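Local coordinates for CRISPR-associated protein,CRISPR-associated endonuclease Cas9 (Corynebacterium diphtheriae, PDB 6JOO) that acts as an RNA-guided DNA endonuclease of CRISPR immunity, binding guide RNA and target DNA, in an engineered form that joins separate pieces of Cas9 in one chain, at residues Lys5-Ile10 against Ile577-Asp582; Ala108-Ser113 against Glu123-Ala128. All blocks are in the same frame, centred on the assembly; numbering follows the deposited sequence.

Interaction 1: Lys5-Ile10 against Ile577-Asp582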
ATOM      1  N   LYS A   5      32.905  25.839   0.817  1.00139.83           N
ATOM      2  CA  LYS A   5      31.582  26.439   0.739  1.00148.18           C
ATOM      3  C   LYS A   5      30.956  26.083  -0.603  1.00147.78           C
ATOM      4  O   LYS A   5      31.644  26.063  -1.629  1.00155.28           O
ATOM      5  CB  LYS A   5      31.654  27.960   0.904  1.00152.59           C
ATOM      6  N   TYR A   6      29.655  25.804  -0.598  1.00129.38           N
ATOM      7  CA  TYR A   6      29.002  25.301  -1.798  1.00122.66           C
ATOM      8  C   TYR A   6      27.509  25.587  -1.725  1.00121.47           C
ATOM      9  O   TYR A   6      26.970  25.927  -0.670  1.00124.07           O
ATOM     10  CB  TYR A   6      29.261  23.804  -1.972  1.00117.17           C
ATOM     11  CG  TYR A   6      28.615  22.940  -0.916  1.00100.19           C
ATOM     12  CD1 TYR A   6      29.210  22.765   0.326  1.00109.06           C
ATOM     13  CD2 TYR A   6      27.413  22.291  -1.164  1.00 97.44           C
ATOM     14  CE1 TYR A   6      28.624  21.972   1.294  1.00106.71           C
ATOM     15  CE2 TYR A   6      26.819  21.495  -0.204  1.00 94.84           C
ATOM     16  CZ  TYR A   6      27.427  21.339   1.024  1.00102.47           C
ATOM     17  OH  TYR A   6      26.838  20.548   1.984  1.00 98.75           O
ATOM     18  N   HIS A   7      26.848  25.433  -2.871  1.00106.28           N
ATOM     19  CA  HIS A   7      25.406  25.566  -3.005  1.00 88.20           C
ATOM     20  C   HIS A   7      24.794  24.215  -3.363  1.00108.57           C
ATOM     21  O   HIS A   7      25.472  23.316  -3.867  1.00109.41           O
ATOM     22  CB  HIS A   7      25.045  26.614  -4.069  1.00 94.78           C
ATOM     23  CG  HIS A   7      25.404  28.020  -3.689  1.00112.80           C
ATOM     24  ND1 HIS A   7      25.634  28.405  -2.386  1.00119.10           N
ATOM     25  CD2 HIS A   7      25.567  29.135  -4.443  1.00112.48           C
ATOM     26  CE1 HIS A   7      25.923  29.693  -2.352  1.00125.91           C
ATOM     27  NE2 HIS A   7      25.891  30.159  -3.588  1.00130.67           N
ATOM     28  N   VAL A   8      23.497  24.081  -3.094  1.00102.08           N
ATOM     29  CA  VAL A   8      22.764  22.839  -3.310  1.00 85.80           C
ATOM     30  C   VAL A   8      21.564  23.132  -4.196  1.00 88.14           C
ATOM     31  O   VAL A   8      20.773  24.035  -3.901  1.00 93.43           O
ATOM     32  CB  VAL A   8      22.306  22.208  -1.980  1.00 85.33           C
ATOM     33  CG1 VAL A   8      21.303  21.097  -2.232  1.00 75.95           C
ATOM     34  CG2 VAL A   8      23.497  21.686  -1.198  1.00 80.35           C
ATOM     35  N   GLY A   9      21.428  22.368  -5.277  1.00 84.76           N
ATOM     36  CA  GLY A   9      20.258  22.469  -6.125  1.00 85.38           C
ATOM     37  C   GLY A   9      19.458  21.182  -6.128  1.00 84.25           C
ATOM     38  O   GLY A   9      20.029  20.106  -6.310  1.00 91.45           O
ATOM     39  N   ILE A  10      18.144  21.266  -5.930  1.00 87.91           N
ATOM     40  CA  ILE A  10      17.278  20.089  -5.862  1.00 86.83           C
ATOM     41  C   ILE A  10      16.155  20.248  -6.887  1.00108.45           C
ATOM     42  O   ILE A  10      15.325  21.158  -6.768  1.00129.41           O
ATOM     43  CB  ILE A  10      16.710  19.871  -4.450  1.00 80.27           C
ATOM     44  CG1 ILE A  10      17.830  19.509  -3.474  1.00 79.96           C
ATOM     45  CG2 ILE A  10      15.663  18.777  -4.457  1.00 84.98           C
ATOM     46  CD1 ILE A  10      17.362  19.217  -2.056  1.00 74.92           C
ATOM     47  N   ILE A 577      19.834  25.206 -10.881  1.00112.38           N
ATOM     48  CA  ILE A 577      18.909  25.695  -9.863  1.00123.30           C
ATOM     49  C   ILE A 577      19.658  26.198  -8.632  1.00119.69           C
ATOM     50  O   ILE A 577      19.207  27.138  -7.963  1.00126.42           O
ATOM     51  CB  ILE A 577      17.890  24.584  -9.529  1.00122.34           C
ATOM     52  CG1 ILE A 577      16.902  24.411 -10.687  1.00127.32           C
ATOM     53  CG2 ILE A 577      17.149  24.858  -8.234  1.00120.35           C
ATOM     54  CD1 ILE A 577      16.710  25.661 -11.532  1.00138.43           C
ATOM     55  N   ALA A 578      20.827  25.619  -8.332  1.00109.97           N
ATOM     56  CA  ALA A 578      21.616  26.066  -7.190  1.00111.32           C
ATOM     57  C   ALA A 578      22.148  27.484  -7.348  1.00136.85           C
ATOM     58  O   ALA A 578      22.689  28.032  -6.382  1.00151.91           O
ATOM     59  CB  ALA A 578      22.782  25.110  -6.949  1.00 92.45           C
ATOM     60  N   PHE A 579      22.014  28.089  -8.525  1.00120.47           N
ATOM     61  CA  PHE A 579      22.542  29.425  -8.792  1.00125.00           C
ATOM     62  C   PHE A 579      21.469  30.324  -9.395  1.00132.31           C
ATOM     63  O   PHE A 579      21.670  30.961 -10.430  1.00147.06           O
ATOM     64  CB  PHE A 579      23.752  29.353  -9.721  1.00125.12           C
ATOM     65  CG  PHE A 579      24.873  28.506  -9.194  1.00126.27           C
ATOM     66  CD1 PHE A 579      25.299  28.635  -7.885  1.00130.20           C
ATOM     67  CD2 PHE A 579      25.496  27.574 -10.006  1.00127.35           C
ATOM     68  CE1 PHE A 579      26.328  27.855  -7.395  1.00131.38           C
ATOM     69  CE2 PHE A 579      26.527  26.790  -9.523  1.00125.18           C
ATOM     70  CZ  PHE A 579      26.943  26.931  -8.214  1.00126.25           C
ATOM     71  N   THR A 580      20.308  30.397  -8.747  1.00110.75           N
ATOM     72  CA  THR A 580      19.219  31.271  -9.182  1.00112.32           C
ATOM     73  C   THR A 580      19.011  32.330  -8.103  1.00138.52           C
ATOM     74  O   THR A 580      18.412  32.056  -7.059  1.00141.69           O
ATOM     75  CB  THR A 580      17.936  30.481  -9.441  1.00100.94           C
ATOM     76  OG1 THR A 580      17.436  29.956  -8.206  1.00 99.60           O
ATOM     77  CG2 THR A 580      18.198  29.331 -10.404  1.00 99.04           C
ATOM     78  N   SER A 581      19.518  33.537  -8.355  1.00148.38           N
ATOM     79  CA  SER A 581      19.305  34.638  -7.427  1.00151.45           C
ATOM     80  C   SER A 581      17.852  35.096  -7.488  1.00156.92           C
ATOM     81  O   SER A 581      17.183  34.977  -8.519  1.00156.28           O
ATOM     82  CB  SER A 581      20.246  35.805  -7.744  1.00157.84           C
ATOM     83  OG  SER A 581      19.702  36.662  -8.732  1.00166.97           O
ATOM     84  N   ASP A 582      17.360  35.612  -6.359  1.00154.64           N
ATOM     85  CA  ASP A 582      15.952  35.995  -6.274  1.00165.98           C
ATOM     86  C   ASP A 582      15.635  37.168  -7.195  1.00183.22           C
ATOM     87  O   ASP A 582      14.505  37.284  -7.682  1.00188.43           O
ATOM     88  CB  ASP A 582      15.583  36.329  -4.825  1.00166.00           C
ATOM     89  CG  ASP A 582      14.100  36.111  -4.528  1.00164.51           C
ATOM     90  OD1 ASP A 582      13.260  36.412  -5.399  1.00168.35           O
ATOM     91  OD2 ASP A 582      13.775  35.630  -3.419  1.00160.40           O
TER
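His7 and Phe579 form the aromatic part of this contact, meeting at their edges: His7 CD2 lies in the plane of the phenyl and Phe579 CD1 in that of the imidazole. The ring centroids are 5.6 Å apart. An angle of 58° between the planes rules out a parallel stack. The first torsion of His7 sets CG beside its backbone N (chi1 -68°).

The remaining contacts are apolar or van der Waals. Ala578 CB sits 3.5 Å from Gly9 N and also touches Val8 C, while His7 CB is 3.6 Å from Ala578 O. Gly9 carries no side chain on the side facing Ala578, and this lets their CA atoms approach to 4.0 Å. Ile577 CG2 approaches Ile10 O at 4.4 Å.

No hydrogen bond crosses the interface. In strand 6-12, His7 bonds through its backbone with Ile22 and Val8 with Arg495. The strand lies in a mixed sheet between strands 16-24 and 495-499, covered here by the loop that follows helix 569-577. Lys5-Ile10 belongs to the N-terminal part of the fusion and Ile577-Asp582 to the part after it, within the RuvC subdomain 3 range, an arrangement consistent with the discontinuous, RNase H-like RuvC domain.

Interaction 2: Ala108-Ser113 against Glu123-Ala128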
ATOM      1  N   ALA A 108     -38.243 -21.268   3.528  1.00114.45           N
ATOM      2  CA  ALA A 108     -39.593 -20.971   3.069  1.00118.09           C
ATOM      3  C   ALA A 108     -40.646 -21.697   3.891  1.00135.48           C
ATOM      4  O   ALA A 108     -41.743 -21.165   4.093  1.00158.01           O
ATOM      5  CB  ALA A 108     -39.739 -21.338   1.592  1.00113.98           C
ATOM      6  N   GLU A 109     -40.338 -22.903   4.372  1.00127.60           N
ATOM      7  CA  GLU A 109     -41.304 -23.654   5.166  1.00147.15           C
ATOM      8  C   GLU A 109     -41.492 -23.030   6.544  1.00158.43           C
ATOM      9  O   GLU A 109     -42.615 -22.968   7.058  1.00169.75           O
ATOM     10  CB  GLU A 109     -40.852 -25.109   5.289  1.00152.07           C
ATOM     11  CG  GLU A 109     -41.741 -25.976   6.166  1.00172.67           C
ATOM     12  CD  GLU A 109     -41.050 -27.252   6.609  1.00180.07           C
ATOM     13  OE1 GLU A 109     -39.802 -27.297   6.573  1.00175.84           O
ATOM     14  OE2 GLU A 109     -41.755 -28.211   6.992  1.00187.87           O
ATOM     15  N   LEU A 110     -40.403 -22.557   7.156  1.00133.39           N
ATOM     16  CA  LEU A 110     -40.471 -21.942   8.478  1.00125.18           C
ATOM     17  C   LEU A 110     -41.224 -20.619   8.474  1.00130.66           C
ATOM     18  O   LEU A 110     -41.769 -20.229   9.513  1.00138.76           O
ATOM     19  CB  LEU A 110     -39.061 -21.728   9.027  1.00116.61           C
ATOM     20  CG  LEU A 110     -38.330 -22.973   9.534  1.00110.79           C
ATOM     21  CD1 LEU A 110     -36.874 -22.658   9.834  1.00 92.96           C
ATOM     22  CD2 LEU A 110     -39.021 -23.499  10.777  1.00117.81           C
ATOM     23  N   ALA A 111     -41.279 -19.930   7.339  1.00141.01           N
ATOM     24  CA  ALA A 111     -41.944 -18.639   7.246  1.00149.48           C
ATOM     25  C   ALA A 111     -43.411 -18.756   6.856  1.00156.37           C
ATOM     26  O   ALA A 111     -44.043 -17.736   6.559  1.00155.90           O
ATOM     27  CB  ALA A 111     -41.211 -17.744   6.248  1.00141.81           C
ATOM     28  N   ALA A 112     -43.965 -19.967   6.849  1.00163.66           N
ATOM     29  CA  ALA A 112     -45.342 -20.188   6.423  1.00168.21           C
ATOM     30  C   ALA A 112     -46.216 -20.766   7.523  1.00184.79           C
ATOM     31  O   ALA A 112     -47.285 -20.214   7.811  1.00197.20           O
ATOM     32  CB  ALA A 112     -45.371 -21.111   5.194  1.00155.21           C
ATOM     33  N   SER A 113     -45.798 -21.862   8.151  1.00141.37           N
ATOM     34  CA  SER A 113     -46.630 -22.541   9.131  1.00145.63           C
ATOM     35  C   SER A 113     -45.787 -23.002  10.311  1.00143.67           C
ATOM     36  O   SER A 113     -44.559 -23.094  10.234  1.00138.15           O
ATOM     37  CB  SER A 113     -47.360 -23.739   8.509  1.00145.12           C
ATOM     38  OG  SER A 113     -46.439 -24.689   8.001  1.00140.08           O
ATOM     39  N   GLU A 123     -34.236 -28.399  14.719  1.00126.25           N
ATOM     40  CA  GLU A 123     -33.303 -28.875  13.703  1.00107.57           C
ATOM     41  C   GLU A 123     -33.409 -28.049  12.427  1.00104.98           C
ATOM     42  O   GLU A 123     -32.397 -27.782  11.768  1.00 85.34           O
ATOM     43  CB  GLU A 123     -33.559 -30.352  13.408  1.00 79.10           C
ATOM     44  N   LYS A 124     -34.625 -27.636  12.061  1.00120.22           N
ATOM     45  CA  LYS A 124     -34.802 -26.832  10.858  1.00114.25           C
ATOM     46  C   LYS A 124     -34.511 -25.358  11.106  1.00113.79           C
ATOM     47  O   LYS A 124     -34.107 -24.648  10.179  1.00102.72           O
ATOM     48  CB  LYS A 124     -36.219 -27.008  10.310  1.00 98.34           C
ATOM     49  CG  LYS A 124     -36.479 -28.388   9.725  1.00109.98           C
ATOM     50  CD  LYS A 124     -37.796 -28.442   8.962  1.00123.57           C
ATOM     51  CE  LYS A 124     -38.010 -29.814   8.334  1.00119.27           C
ATOM     52  NZ  LYS A 124     -39.281 -29.902   7.565  1.00113.50           N
ATOM     53  N   LEU A 125     -34.710 -24.879  12.335  1.00114.46           N
ATOM     54  CA  LEU A 125     -34.292 -23.518  12.658  1.00111.19           C
ATOM     55  C   LEU A 125     -32.777 -23.385  12.606  1.00103.62           C
ATOM     56  O   LEU A 125     -32.254 -22.383  12.105  1.00104.00           O
ATOM     57  CB  LEU A 125     -34.822 -23.110  14.033  1.00122.79           C
ATOM     58  CG  LEU A 125     -36.221 -22.493  14.065  1.00129.91           C
ATOM     59  CD1 LEU A 125     -36.657 -22.210  15.495  1.00132.07           C
ATOM     60  CD2 LEU A 125     -36.253 -21.223  13.232  1.00119.32           C
ATOM     61  N   SER A 126     -32.054 -24.387  13.114  1.00111.97           N
ATOM     62  CA  SER A 126     -30.597 -24.352  13.042  1.00100.54           C
ATOM     63  C   SER A 126     -30.121 -24.372  11.595  1.00 95.19           C
ATOM     64  O   SER A 126     -29.142 -23.703  11.246  1.00 82.93           O
ATOM     65  CB  SER A 126     -30.003 -25.525  13.821  1.00 87.22           C
ATOM     66  OG  SER A 126     -28.598 -25.592  13.654  1.00 94.40           O
ATOM     67  N   VAL A 127     -30.810 -25.128  10.740  1.00 97.71           N
ATOM     68  CA  VAL A 127     -30.450 -25.178   9.328  1.00 96.17           C
ATOM     69  C   VAL A 127     -30.709 -23.833   8.660  1.00106.90           C
ATOM     70  O   VAL A 127     -29.886 -23.347   7.876  1.00115.67           O
ATOM     71  CB  VAL A 127     -31.212 -26.321   8.628  1.00 94.87           C
ATOM     72  CG1 VAL A 127     -31.147 -26.170   7.115  1.00 76.91           C
ATOM     73  CG2 VAL A 127     -30.651 -27.670   9.059  1.00 87.62           C
ATOM     74  N   ALA A 128     -31.844 -23.204   8.966  1.00113.58           N
ATOM     75  CA  ALA A 128     -32.172 -21.938   8.320  1.00116.32           C
ATOM     76  C   ALA A 128     -31.282 -20.808   8.822  1.00111.57           C
ATOM     77  O   ALA A 128     -30.887 -19.931   8.045  1.00105.13           O
ATOM     78  CB  ALA A 128     -33.645 -21.600   8.539  1.00128.32           C
TER
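Leu110 and Leu125 mark the closest backbone approach, with CA atoms 7.6 Å apart, where helix 102-110 faces helix 118-134; at this spacing the contact is made mostly through side chains.

The polar half is a salt bridge between Glu109 and Lys124. Lys124 NZ donates at 2.8 Å to Glu109 OE1, which accepts through its syn lone pair, and more weakly to Glu109 OE2 at 3.1 Å, which makes the carboxylate a two-oxygen, unequal partner for one ammonium group. Glu109 sends CG anti to its backbone N (chi1 177°) and continues extended, whereas Lys124 starts with CG beside its backbone N (chi1 -70°) before running out straight to NZ. The two chains cross at about a right angle, and the lysine methylenes also come near the carboxylate, with CD 3.3 Å from Glu109 OE1.

The apolar half depends on one methyl group. Leu110 CD1 touches Ala128 CB at 3.6 Å and Leu125 CD2 at 3.7 Å, and it also lies beside Lys124 O, a carbonyl already engaged by Ala128 N within the helix. Leu110 therefore bears on residues one helical turn apart. Ile216 of helix 206-219 touches both Leu110 and Leu125, and Ile115 in the intervening loop touches Glu109, Leu110 and Lys124.

The whole contact lies in the N-terminal part of the fusion. It is a packing of two consecutive helices joined by a short loop, in which a leucine contact is flanked by an ion pair, within what is probably the alpha-helical recognition lobe of Cas9.

Overall arrangement
Interaction 1 and interaction 2 are separate sites on opposite sides of the chain's centre: their centres are 79 Å apart and their nearest atoms about 62 Å apart. They also differ in sequence span. Segments 108-113 and 123-128 are local neighbours, and both fall between residues 10 and 577, which interaction 1 brings together across 566 intervening residues. One contact belongs to the RuvC-like nuclease part and the other to a helical region. Neither coincides with the zinc site of His712 and His719. The nearest atom of interaction 2 is about 7 Å from bound nucleic acid, against about 14 Å for interaction 1.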